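Local coordinates for alcohol dehydrogenase, zinc-containing (PDB 3IP1), which catalyses the NAD(+)-dependent oxidation of scyllo-inosose to 3-dehydro-scyllo-inosose, probably as a step in the breakdown of myo-inositol, at residues A[81-84]-A[88-91]; A[261-266]-A[275-280]; A[269-274]-A[304-309]. One frame throughout, in Å; residues are numbered along the deposited sequence.

Interaction 1. Residues A[81-84]-A[88-91]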
loop_
_atom_site.group_PDB
_atom_site.type_symbol
_atom_site.label_atom_id
_atom_site.label_comp_id
_atom_site.label_asym_id
_atom_site.label_seq_id
_atom_site.Cartn_x
_atom_site.Cartn_y
_atom_site.Cartn_z
ATOM N N GLY A 81 38.772 -24.097 13.158
ATOM C CA GLY A 81 38.411 -23.530 14.460
ATOM C C GLY A 81 37.666 -22.192 14.495
ATOM O O GLY A 81 37.360 -21.689 15.584
ATOM N N TYR A 82 37.362 -21.617 13.331
ATOM C CA TYR A 82 36.549 -20.384 13.271
ATOM C C TYR A 82 35.082 -20.682 13.514
ATOM O O TYR A 82 34.571 -21.693 13.026
ATOM C CB TYR A 82 36.728 -19.640 11.938
ATOM C CG TYR A 82 38.112 -19.061 11.828
ATOM C CD1 TYR A 82 38.391 -17.796 12.312
ATOM C CD2 TYR A 82 39.168 -19.818 11.289
ATOM C CE1 TYR A 82 39.670 -17.270 12.245
ATOM C CE2 TYR A 82 40.457 -19.297 11.215
ATOM C CZ TYR A 82 40.696 -18.033 11.704
ATOM O OH TYR A 82 41.953 -17.509 11.650
ATOM N N ILE A 83 34.411 -19.790 14.249
ATOM C CA ILE A 83 32.964 -19.915 14.495
ATOM C C ILE A 83 32.198 -19.908 13.162
ATOM O O ILE A 83 32.685 -19.344 12.167
ATOM C CB ILE A 83 32.433 -18.821 15.446
ATOM C CG1 ILE A 83 32.341 -17.472 14.735
ATOM C CG2 ILE A 83 33.304 -18.731 16.694
ATOM C CD1 ILE A 83 31.840 -16.335 15.591
ATOM N N LEU A 84 31.034 -20.557 13.140
ATOM C CA LEU A 84 30.207 -20.631 11.939
ATOM C C LEU A 84 29.359 -19.354 11.760
ATOM O O LEU A 84 29.121 -18.913 10.646
ATOM C CB LEU A 84 29.326 -21.901 11.953
ATOM C CG LEU A 84 30.034 -23.273 11.880
ATOM C CD1 LEU A 84 29.056 -24.384 11.451
ATOM C CD2 LEU A 84 31.237 -23.250 10.930
ATOM N N LEU A 88 27.558 -9.976 13.449
ATOM C CA LEU A 88 28.015 -9.146 14.564
ATOM C C LEU A 88 28.213 -9.945 15.858
ATOM O O LEU A 88 27.310 -10.635 16.323
ATOM C CB LEU A 88 27.010 -8.015 14.802
ATOM C CG LEU A 88 27.264 -7.031 15.939
ATOM C CD1 LEU A 88 28.503 -6.160 15.623
ATOM C CD2 LEU A 88 26.031 -6.182 16.152
ATOM N N THR A 89 29.411 -9.825 16.428
ATOM C CA THR A 89 29.824 -10.600 17.592
ATOM C C THR A 89 30.872 -9.823 18.408
ATOM O O THR A 89 31.879 -9.365 17.865
ATOM C CB THR A 89 30.401 -11.968 17.166
ATOM O OG1 THR A 89 31.119 -11.809 15.934
ATOM C CG2 THR A 89 29.284 -12.991 16.951
ATOM N N GLY A 90 30.616 -9.679 19.706
ATOM C CA GLY A 90 31.518 -8.974 20.626
ATOM C C GLY A 90 31.779 -9.864 21.834
ATOM O O GLY A 90 30.976 -9.890 22.752
ATOM N N PHE A 91 32.886 -10.615 21.813
ATOM C CA PHE A 91 33.214 -11.602 22.859
ATOM C C PHE A 91 34.266 -11.096 23.858
ATOM O O PHE A 91 35.179 -10.356 23.472
ATOM C CB PHE A 91 33.694 -12.918 22.220
ATOM C CG PHE A 91 32.668 -13.581 21.307
ATOM C CD1 PHE A 91 31.312 -13.601 21.638
ATOM C CD2 PHE A 91 33.075 -14.211 20.127
ATOM C CE1 PHE A 91 30.387 -14.199 20.811
ATOM C CE2 PHE A 91 32.157 -14.828 19.289
ATOM C CZ PHE A 91 30.805 -14.835 19.637
#
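The Phe91 ring meets Ile83 at its edge: the terminal methyl CD1 of Ile83 lies near the plane of the ring and reaches Phe91 CE2 at 4.0 Å. The ring also meets the indole of Trp37, their planes inclined at about 60°. Across the two segments the approach is purely apolar, with no hydrogen bond, and the side chains come at each other from opposite directions. The backbones of the two segments stay well apart, the nearest pair of alpha carbons, Ile83 CA and Thr89 CA, being 10.3 Å from each other, so the gap is bridged by side-chain length. Ile83 supplies it with a long branch: CG1 sits between the backbone N and the carbonyl carbon (chi1 75°), and the branch then runs fully extended (chi2 -180°), which carries CD1 out to the far segment. Beside the ring, the same methyl comes within 4.4 Å of Thr89 CG2, a looser touch. Threonine suits this place because its two branches do different work: the methyl turns to the apolar side, while OG1 is hydrogen-bonded to the carbonyl oxygen of Gly87. Isoleucine and phenylalanine suit theirs because both are buried and offer no polar group that would need a partner. Both segments belong to the long loop between helix 69-75 and strand 93-94, in the GroES-like domain of this zinc-dependent dehydrogenase. Around them, Met74 of helix 69-75 touches Thr89 and Phe91, strand 37-38 packs on Ile83 through Trp37, and strand 3-12 lies against Phe91 through Leu8 and Ala10.

Interaction 2. Residues A[261-266]-A[275-280]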
loop_
_atom_site.group_PDB
_atom_site.type_symbol
_atom_site.label_atom_id
_atom_site.label_comp_id
_atom_site.label_asym_id
_atom_site.label_seq_id
_atom_site.Cartn_x
_atom_site.Cartn_y
_atom_site.Cartn_z
ATOM N N HIS A 261 -1.111 -29.196 4.451
ATOM C CA HIS A 261 -0.325 -30.198 3.753
ATOM C C HIS A 261 1.140 -30.052 4.107
ATOM O O HIS A 261 1.655 -28.929 4.254
ATOM C CB HIS A 261 -0.494 -30.083 2.238
ATOM C CG HIS A 261 -1.920 -30.083 1.790
ATOM N ND1 HIS A 261 -2.718 -31.208 1.851
ATOM C CD2 HIS A 261 -2.693 -29.100 1.271
ATOM C CE1 HIS A 261 -3.922 -30.914 1.393
ATOM N NE2 HIS A 261 -3.933 -29.641 1.037
ATOM N N VAL A 262 1.804 -31.195 4.252
ATOM C CA VAL A 262 3.244 -31.207 4.439
ATOM C C VAL A 262 3.909 -32.044 3.348
ATOM O O VAL A 262 3.355 -33.045 2.912
ATOM C CB VAL A 262 3.649 -31.670 5.863
ATOM C CG1 VAL A 262 3.205 -30.638 6.899
ATOM C CG2 VAL A 262 3.089 -33.068 6.187
ATOM N N ILE A 263 5.080 -31.596 2.907
ATOM C CA ILE A 263 5.842 -32.221 1.848
ATOM C C ILE A 263 7.248 -32.577 2.361
ATOM O O ILE A 263 7.981 -31.726 2.888
ATOM C CB ILE A 263 5.981 -31.268 0.619
ATOM C CG1 ILE A 263 4.611 -30.929 0.013
ATOM C CG2 ILE A 263 6.901 -31.870 -0.451
ATOM C CD1 ILE A 263 4.651 -29.780 -1.025
ATOM N N ASP A 264 7.621 -33.840 2.203
ATOM C CA ASP A 264 9.007 -34.260 2.358
ATOM C C ASP A 264 9.655 -34.146 0.976
ATOM O O ASP A 264 9.469 -35.020 0.155
ATOM C CB ASP A 264 9.044 -35.702 2.890
ATOM C CG ASP A 264 10.457 -36.249 3.051
ATOM O OD1 ASP A 264 11.455 -35.575 2.719
ATOM O OD2 ASP A 264 10.561 -37.397 3.517
ATOM N N PRO A 265 10.415 -33.062 0.714
ATOM C CA PRO A 265 10.986 -32.822 -0.616
ATOM C C PRO A 265 11.957 -33.905 -1.096
ATOM O O PRO A 265 12.187 -34.025 -2.313
ATOM C CB PRO A 265 11.746 -31.494 -0.450
ATOM C CG PRO A 265 12.060 -31.404 1.010
ATOM C CD PRO A 265 10.899 -32.082 1.708
ATOM N N THR A 266 12.519 -34.677 -0.158
ATOM C CA THR A 266 13.494 -35.715 -0.499
ATOM C C THR A 266 12.831 -36.994 -1.022
ATOM O O THR A 266 13.493 -37.814 -1.659
ATOM C CB THR A 266 14.432 -36.068 0.692
ATOM O OG1 THR A 266 13.708 -36.822 1.683
ATOM C CG2 THR A 266 15.049 -34.795 1.321
ATOM N N LEU A 275 1.440 -27.850 -6.788
ATOM C CA LEU A 275 0.449 -27.609 -7.833
ATOM C C LEU A 275 -0.822 -28.432 -7.663
ATOM O O LEU A 275 -1.925 -27.950 -7.957
ATOM C CB LEU A 275 1.038 -27.772 -9.239
ATOM C CG LEU A 275 2.015 -26.651 -9.617
ATOM C CD1 LEU A 275 2.811 -26.995 -10.873
ATOM C CD2 LEU A 275 1.317 -25.287 -9.761
ATOM N N ASP A 276 -0.671 -29.658 -7.169
ATOM C CA ASP A 276 -1.813 -30.532 -6.964
ATOM C C ASP A 276 -2.660 -29.989 -5.815
ATOM O O ASP A 276 -3.853 -29.741 -5.973
ATOM C CB ASP A 276 -1.346 -31.961 -6.676
ATOM C CG ASP A 276 -2.434 -32.821 -6.055
ATOM O OD1 ASP A 276 -3.610 -32.680 -6.451
ATOM O OD2 ASP A 276 -2.122 -33.657 -5.173
ATOM N N TYR A 277 -2.020 -29.773 -4.670
ATOM C CA TYR A 277 -2.700 -29.286 -3.478
ATOM C C TYR A 277 -3.407 -27.945 -3.670
ATOM O O TYR A 277 -4.452 -27.713 -3.071
ATOM C CB TYR A 277 -1.697 -29.179 -2.327
ATOM C CG TYR A 277 -1.181 -30.515 -1.841
ATOM C CD1 TYR A 277 -2.030 -31.622 -1.736
ATOM C CD2 TYR A 277 0.152 -30.661 -1.447
ATOM C CE1 TYR A 277 -1.557 -32.854 -1.273
ATOM C CE2 TYR A 277 0.636 -31.878 -0.984
ATOM C CZ TYR A 277 -0.217 -32.964 -0.898
ATOM O OH TYR A 277 0.273 -34.158 -0.446
ATOM N N THR A 278 -2.834 -27.066 -4.493
ATOM C CA THR A 278 -3.446 -25.763 -4.734
ATOM C C THR A 278 -4.351 -25.743 -5.978
ATOM O O THR A 278 -4.730 -24.670 -6.452
ATOM C CB THR A 278 -2.392 -24.613 -4.844
ATOM O OG1 THR A 278 -1.580 -24.816 -6.004
ATOM C CG2 THR A 278 -1.516 -24.504 -3.597
ATOM N N ASN A 279 -4.703 -26.928 -6.488
ATOM C CA ASN A 279 -5.503 -27.072 -7.725
ATOM C C ASN A 279 -4.979 -26.240 -8.894
ATOM O O ASN A 279 -5.756 -25.679 -9.646
ATOM C CB ASN A 279 -6.987 -26.716 -7.494
ATOM C CG ASN A 279 -7.610 -27.467 -6.334
ATOM O OD1 ASN A 279 -7.337 -28.641 -6.114
ATOM N ND2 ASN A 279 -8.475 -26.790 -5.595
ATOM N N GLY A 280 -3.666 -26.149 -9.047
ATOM C CA GLY A 280 -3.089 -25.383 -10.150
ATOM C C GLY A 280 -3.011 -23.881 -9.907
ATOM O O GLY A 280 -2.486 -23.139 -10.738
#
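Asp264 OD1 is gripped twice by Thr266: OG1 donates to it at 2.8 Å and the backbone N, 3.2 Å away, makes an Asx turn, both from one face of the carboxylate plane. The contact itself rests on Tyr277, whose ring forms an offset stack with that of His261, centroids 4.0 Å apart and planes only 3° from parallel. Two flat rings suit these places because they meet face to face, with His261 ND1 3.7 Å from Tyr277 CD1. In both residues CG stands anti to the carbonyl carbon (chi1 -53° in His261), which turns the rings toward each other. His261 CB lies over the face of the tyrosine, a CH-pi contact, while Tyr277 CB makes a more off-centre one with the imidazole. Ile263 CG1 meets the edge of the tyrosine at Tyr277 CE2, 4.2 Å away. Were Tyr277 an alanine, the imidazole would probably lose its stacking partner and turn more freely, and a gap would be likely to open beside Ile263. A Schellman motif with Asn279 at C-prime then ends the helix. The stack fastens the last turn of helix 270-277 to strand 261-263, one of the two outermost in the parallel Rossmann sheet within this chain.

Interaction 3. Residues A[269-274]-A[304-309]; sequences NFVEAV and IWRARG
Two helices of the Rossmann-type nucleotide-binding domain are joined here: helix 270-277, in the crossover from strand 261-263 to strand 285-288, and helix 293-306, which follows strand 285-288. The first turn of one meets the last turn of the other through a salt bridge between Glu272 and Arg306. Arg306 NH1 donates to Glu272 OE2 over 2.9 Å in an almost straight bond (170°). A second, weak bond runs from Arg306 NH2 to Glu272 OE1 at 3.4 Å. The pairing is twisted, the carboxylate and guanidinium planes standing 45° apart; OE2 lies in the guanidinium plane, whereas NH1 approaches from above that of the carboxylate. The CB of Glu272 points away from Arg306, and a bend at chi2 (-62°) brings the carboxylate back. Arg306 NH1 has a second carboxylate in Glu302, one turn earlier in its own helix, and this shared charge is likely to steady the guanidinium at an exposed site. An acid near a helix start and a base near a helix end are both likely to be favoured by the helix dipole. Asn269 is the N-cap residue of helix 270-277; its OD1 accepts from Glu272 N at 3.1 Å. Beneath the ion pair, Val271, buried and beta-branched, lays its methyl CG1 obliquely against the guanidinium, 3.7 Å from Arg306 NH1.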
loop_
_atom_site.group_PDB
_atom_site.type_symbol
_atom_site.label_atom_id
_atom_site.label_comp_id
_atom_site.label_asym_id
_atom_site.label_seq_id
_atom_site.Cartn_x
_atom_site.Cartn_y
_atom_site.Cartn_z
ATOM N N ASN A 269 7.810 -35.141 -5.018
ATOM C CA ASN A 269 8.054 -34.084 -5.985
ATOM C C ASN A 269 7.419 -32.767 -5.472
ATOM O O ASN A 269 6.203 -32.609 -5.503
ATOM C CB ASN A 269 7.473 -34.504 -7.339
ATOM C CG ASN A 269 7.834 -33.551 -8.458
ATOM O OD1 ASN A 269 7.702 -32.332 -8.335
ATOM N ND2 ASN A 269 8.255 -34.109 -9.584
ATOM N N PHE A 270 8.249 -31.845 -4.992
ATOM C CA PHE A 270 7.764 -30.558 -4.452
ATOM C C PHE A 270 6.832 -29.804 -5.414
ATOM O O PHE A 270 5.722 -29.454 -5.043
ATOM C CB PHE A 270 8.939 -29.663 -4.036
ATOM C CG PHE A 270 8.538 -28.269 -3.611
ATOM C CD1 PHE A 270 8.198 -27.996 -2.287
ATOM C CD2 PHE A 270 8.544 -27.228 -4.523
ATOM C CE1 PHE A 270 7.844 -26.688 -1.884
ATOM C CE2 PHE A 270 8.195 -25.932 -4.141
ATOM C CZ PHE A 270 7.841 -25.664 -2.822
ATOM N N VAL A 271 7.294 -29.572 -6.637
ATOM C CA VAL A 271 6.528 -28.816 -7.629
ATOM C C VAL A 271 5.133 -29.392 -7.893
ATOM O O VAL A 271 4.135 -28.680 -7.780
ATOM C CB VAL A 271 7.312 -28.652 -8.947
ATOM C CG1 VAL A 271 6.400 -28.095 -10.060
ATOM C CG2 VAL A 271 8.530 -27.739 -8.740
ATOM N N GLU A 272 5.057 -30.680 -8.214
ATOM C CA GLU A 272 3.768 -31.313 -8.544
ATOM C C GLU A 272 2.839 -31.354 -7.342
ATOM O O GLU A 272 1.616 -31.209 -7.487
ATOM C CB GLU A 272 3.952 -32.743 -9.077
ATOM C CG GLU A 272 4.912 -32.878 -10.253
ATOM C CD GLU A 272 4.472 -32.125 -11.494
ATOM O OE1 GLU A 272 3.252 -31.945 -11.714
ATOM O OE2 GLU A 272 5.356 -31.723 -12.272
ATOM N N ALA A 273 3.422 -31.565 -6.161
ATOM C CA ALA A 273 2.645 -31.658 -4.934
ATOM C C ALA A 273 2.016 -30.307 -4.611
ATOM O O ALA A 273 0.824 -30.242 -4.307
ATOM C CB ALA A 273 3.513 -32.150 -3.756
ATOM N N VAL A 274 2.815 -29.241 -4.698
ATOM C CA VAL A 274 2.288 -27.885 -4.487
ATOM C C VAL A 274 1.183 -27.560 -5.506
ATOM O O VAL A 274 0.119 -27.075 -5.126
ATOM C CB VAL A 274 3.406 -26.803 -4.528
ATOM C CG1 VAL A 274 2.802 -25.378 -4.680
ATOM C CG2 VAL A 274 4.286 -26.883 -3.276
ATOM N N ILE A 304 5.784 -20.951 -9.506
ATOM C CA ILE A 304 5.312 -19.615 -9.831
ATOM C C ILE A 304 4.945 -19.579 -11.320
ATOM O O ILE A 304 3.865 -19.120 -11.690
ATOM C CB ILE A 304 6.350 -18.514 -9.471
ATOM C CG1 ILE A 304 6.471 -18.355 -7.938
ATOM C CG2 ILE A 304 5.938 -17.190 -10.086
ATOM C CD1 ILE A 304 7.648 -17.399 -7.467
ATOM N N TRP A 305 5.845 -20.104 -12.151
ATOM C CA TRP A 305 5.672 -20.132 -13.596
ATOM C C TRP A 305 4.409 -20.888 -14.004
ATOM O O TRP A 305 3.582 -20.359 -14.728
ATOM C CB TRP A 305 6.887 -20.765 -14.269
ATOM C CG TRP A 305 6.811 -20.735 -15.769
ATOM C CD1 TRP A 305 6.478 -21.773 -16.600
ATOM C CD2 TRP A 305 7.063 -19.604 -16.618
ATOM N NE1 TRP A 305 6.519 -21.359 -17.916
ATOM C CE2 TRP A 305 6.879 -20.036 -17.957
ATOM C CE3 TRP A 305 7.435 -18.274 -16.377
ATOM C CZ2 TRP A 305 7.056 -19.184 -19.054
ATOM C CZ3 TRP A 305 7.616 -17.428 -17.461
ATOM C CH2 TRP A 305 7.417 -17.885 -18.788
ATOM N N ARG A 306 4.255 -22.108 -13.507
ATOM C CA ARG A 306 3.165 -22.984 -13.934
ATOM C C ARG A 306 1.803 -22.683 -13.290
ATOM O O ARG A 306 0.765 -23.039 -13.857
ATOM C CB ARG A 306 3.552 -24.449 -13.689
ATOM C CG ARG A 306 4.666 -24.953 -14.632
ATOM C CD ARG A 306 5.117 -26.362 -14.276
ATOM N NE ARG A 306 3.976 -27.284 -14.271
ATOM C CZ ARG A 306 4.032 -28.552 -13.870
ATOM N NH1 ARG A 306 5.173 -29.064 -13.441
ATOM N NH2 ARG A 306 2.940 -29.305 -13.891
ATOM N N ALA A 307 1.818 -22.058 -12.104
ATOM C CA ALA A 307 0.594 -21.639 -11.400
ATOM C C ALA A 307 -0.251 -20.641 -12.184
ATOM O O ALA A 307 0.260 -19.825 -12.950
ATOM C CB ALA A 307 0.937 -21.047 -10.029
ATOM N N ARG A 308 -1.553 -20.686 -11.954
ATOM C CA ARG A 308 -2.455 -19.744 -12.590
ATOM C C ARG A 308 -2.588 -18.437 -11.808
ATOM O O ARG A 308 -2.917 -17.388 -12.383
ATOM C CB ARG A 308 -3.805 -20.404 -12.784
ATOM C CG ARG A 308 -3.679 -21.689 -13.587
ATOM C CD ARG A 308 -5.012 -22.174 -14.065
ATOM N NE ARG A 308 -5.676 -21.173 -14.894
ATOM C CZ ARG A 308 -6.884 -21.336 -15.416
ATOM N NH1 ARG A 308 -7.551 -22.463 -15.201
ATOM N NH2 ARG A 308 -7.424 -20.378 -16.147
ATOM N N GLY A 309 -2.333 -18.501 -10.503
ATOM C CA GLY A 309 -2.316 -17.306 -9.650
ATOM C C GLY A 309 -1.202 -16.374 -10.100
ATOM O O GLY A 309 -0.240 -16.792 -10.732
#

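Overall arrangement
Interactions 2 and 3 are neighbours, their centres about 8 Å apart, and share helix 270-277. They touch: Ile263 CD1 packs 3.7 Å from Val274 CG2, and Gly280 O is 2.9 Å from Arg308 N, probably hydrogen-bonded. Together they tie two helices of the Rossmann domain to a strand at the edge of its sheet within this chain. Interaction 1 lies in the GroES-like domain, its centre about 39 and 40 Å from theirs. The Ile83 side chain is about 7 Å from that of His73, a probable charge-relay residue, and the Thr89 side chain about 13 Å from a bound cadmium ion. Interaction 2 is nearer the probable NAD(+) site, the Ile263 and Glu245 side chains about 8 Å apart.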